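PDB 5NM7: peptidoglycan-binding domain 1 from Burkholderia, which is a modular phage endolysin that probably binds bacterial peptidoglycan and cleaves its glycan strands with a lysozyme-like catalytic domain. Local coordinates for residues L87-A93 with L228-W233. Numbering follows the deposited sequence.
Sequences LQVDLAA and LRSKKW
Two Schellman-terminated helix ends meet here, each leading through a short turn into the next helix of the lysozyme-like N-acetylmuramidase part. Helix 77-87 ends at L87, and Q88, the C-prime residue, has a positive phi (55/49) that turns the chain into extended V89 and D90 (phi/psi -121/145 and -56/135) before helix 91-101 begins. Helix 222-229 ends the same way: K231 (54/39) is C-prime, its N donating a hydrogen bond to L228 O at 3.1 Å, and helix 233-241 follows K232. The turns come closest at V89 and R229, CA to CA 5.0 Å; A93 CA faces K231 CA at 7.1 Å. R229, with chi1 m and chi2 and chi3 both t, reaches back along the first turn and grips the helix-end carbonyl L87 O with two donors, NE at 2.9 Å and NH2 at 3.1 Å. R229 CG lies 3.5 Å from V89 CG2. One water joins the backbones, accepting from D90 N and donating to R229 O, each at 2.9 Å. The two interhelical turns are pinned together by polar groups at their surface, where D90 OD2 also makes a salt bridge with K231 NZ at 2.9 Å. Beneath lie the apolar contacts: V89 CG1 is 4.0 Å from L228 CG, and A93 CB meets the edge of the W233 ring, 3.7 Å from CH2. Helix 250-265 packs against W233 through L254 and E255, while V215, V218 and L219 of helix 207-219 touch L87.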
loop_
_atom_site.group_PDB
_atom_site.type_symbol
_atom_site.label_atom_id
_atom_site.label_comp_id
_atom_site.label_asym_id
_atom_site.label_seq_id
_atom_site.Cartn_x
_atom_site.Cartn_y
_atom_site.Cartn_z
ATOM N N LEU A 87 0.843 8.491 -14.272
ATOM C CA LEU A 87 -0.570 8.819 -14.135
ATOM C C LEU A 87 -0.937 10.209 -14.620
ATOM O O LEU A 87 -2.124 10.475 -14.813
ATOM C CB LEU A 87 -0.999 8.683 -12.661
ATOM C CG LEU A 87 -0.939 7.264 -12.091
ATOM C CD1 LEU A 87 -0.981 7.325 -10.589
ATOM C CD2 LEU A 87 -2.079 6.441 -12.598
ATOM N N GLN A 88 0.063 11.079 -14.791
ATOM C CA GLN A 88 -0.146 12.515 -15.022
ATOM C C GLN A 88 -1.011 13.101 -13.904
ATOM O O GLN A 88 -2.021 13.775 -14.126
ATOM C CB GLN A 88 -0.733 12.784 -16.430
ATOM C CG GLN A 88 0.187 12.350 -17.553
ATOM C CD GLN A 88 1.400 13.241 -17.676
ATOM O OE1 GLN A 88 1.269 14.457 -17.896
ATOM N NE2 GLN A 88 2.585 12.677 -17.400
ATOM N N VAL A 89 -0.613 12.773 -12.676
ATOM C CA VAL A 89 -1.279 13.218 -11.462
ATOM C C VAL A 89 -0.220 13.992 -10.674
ATOM O O VAL A 89 0.967 13.676 -10.710
ATOM C CB VAL A 89 -1.829 11.990 -10.691
ATOM C CG1 VAL A 89 -2.263 12.346 -9.272
ATOM C CG2 VAL A 89 -2.992 11.334 -11.440
ATOM N N ASP A 90 -0.667 15.038 -9.987
ATOM C CA ASP A 90 0.170 15.864 -9.156
ATOM C C ASP A 90 0.865 14.933 -8.125
ATOM O O ASP A 90 0.249 14.017 -7.585
ATOM C CB ASP A 90 -0.703 16.973 -8.511
ATOM C CG ASP A 90 -1.110 18.115 -9.518
ATOM O OD1 ASP A 90 -0.509 18.276 -10.611
ATOM O OD2 ASP A 90 -2.037 18.879 -9.189
ATOM N N LEU A 91 2.153 15.131 -7.928
ATOM C CA LEU A 91 2.939 14.267 -7.032
ATOM C C LEU A 91 2.319 14.229 -5.633
ATOM O O LEU A 91 2.222 13.149 -5.021
ATOM C CB LEU A 91 4.392 14.730 -6.945
ATOM C CG LEU A 91 5.249 13.985 -5.903
ATOM C CD1 LEU A 91 5.322 12.490 -6.212
ATOM C CD2 LEU A 91 6.639 14.590 -5.805
ATOM N N ALA A 92 1.848 15.385 -5.152
ATOM C CA ALA A 92 1.201 15.451 -3.844
ATOM C C ALA A 92 -0.012 14.530 -3.767
ATOM O O ALA A 92 -0.309 13.957 -2.717
ATOM C CB ALA A 92 0.801 16.878 -3.506
ATOM N N ALA A 93 -0.753 14.400 -4.880
ATOM C CA ALA A 93 -1.880 13.489 -4.909
ATOM C C ALA A 93 -1.459 12.030 -4.828
ATOM O O ALA A 93 -2.120 11.217 -4.154
ATOM C CB ALA A 93 -2.767 13.722 -6.149
ATOM N N LEU A 228 -8.928 10.959 -9.662
ATOM C CA LEU A 228 -7.667 11.171 -9.035
ATOM C C LEU A 228 -6.961 12.416 -9.548
ATOM O O LEU A 228 -6.489 13.253 -8.781
ATOM C CB LEU A 228 -6.782 9.928 -9.213
ATOM C CG LEU A 228 -5.417 10.023 -8.544
ATOM C CD1 LEU A 228 -5.541 10.325 -7.067
ATOM C CD2 LEU A 228 -4.701 8.721 -8.783
ATOM N N ARG A 229 -6.938 12.580 -10.866
ATOM C CA ARG A 229 -6.278 13.718 -11.465
ATOM C C ARG A 229 -6.877 15.014 -10.981
ATOM O O ARG A 229 -6.138 15.969 -10.789
ATOM C CB ARG A 229 -6.366 13.662 -12.985
ATOM C CG ARG A 229 -5.410 12.646 -13.568
ATOM C CD ARG A 229 -5.584 12.606 -15.070
ATOM N NE ARG A 229 -4.580 11.776 -15.712
ATOM C CZ ARG A 229 -4.673 11.348 -16.962
ATOM N NH1 ARG A 229 -5.732 11.671 -17.714
ATOM N NH2 ARG A 229 -3.713 10.606 -17.471
ATOM N N SER A 230 -8.199 15.026 -10.812
ATOM C CA SER A 230 -8.951 16.245 -10.486
ATOM C C SER A 230 -9.139 16.379 -8.943
ATOM O O SER A 230 -9.860 17.259 -8.472
ATOM C CB SER A 230 -10.246 16.266 -11.317
ATOM O OG SER A 230 -11.236 15.341 -10.849
ATOM N N LYS A 231 -8.467 15.504 -8.185
ATOM C CA LYS A 231 -8.495 15.490 -6.727
ATOM C C LYS A 231 -9.899 15.417 -6.171
ATOM O O LYS A 231 -10.254 16.119 -5.204
ATOM C CB LYS A 231 -7.725 16.681 -6.158
ATOM C CG LYS A 231 -6.280 16.784 -6.603
ATOM C CD LYS A 231 -6.137 17.811 -7.729
ATOM C CE LYS A 231 -4.874 18.621 -7.603
ATOM N NZ LYS A 231 -4.775 19.623 -8.704
ATOM N N LYS A 232 -10.743 14.628 -6.812
ATOM C CA LYS A 232 -12.115 14.420 -6.360
ATOM C C LYS A 232 -12.038 13.244 -5.393
ATOM O O LYS A 232 -12.273 12.079 -5.745
ATOM C CB LYS A 232 -13.058 14.132 -7.503
ATOM C CG LYS A 232 -13.257 15.286 -8.464
ATOM C CD LYS A 232 -14.363 14.864 -9.430
ATOM C CE LYS A 232 -14.568 15.735 -10.627
ATOM N NZ LYS A 232 -13.729 16.929 -10.634
ATOM N N TRP A 233 -11.715 13.556 -4.152
ATOM C CA TRP A 233 -11.303 12.480 -3.210
ATOM C C TRP A 233 -12.406 11.562 -2.808
ATOM O O TRP A 233 -12.209 10.350 -2.736
ATOM C CB TRP A 233 -10.658 13.088 -1.992
ATOM C CG TRP A 233 -9.455 13.859 -2.328
ATOM C CD1 TRP A 233 -9.286 15.193 -2.140
ATOM C CD2 TRP A 233 -8.246 13.384 -2.931
ATOM N NE1 TRP A 233 -8.054 15.573 -2.564
ATOM C CE2 TRP A 233 -7.388 14.496 -3.068
ATOM C CE3 TRP A 233 -7.815 12.150 -3.375
ATOM C CZ2 TRP A 233 -6.122 14.408 -3.629
ATOM C CZ3 TRP A 233 -6.543 12.061 -3.944
ATOM C CH2 TRP A 233 -5.707 13.182 -4.035
HETATM O O HOH W 1 -3.269 16.024 -10.802
#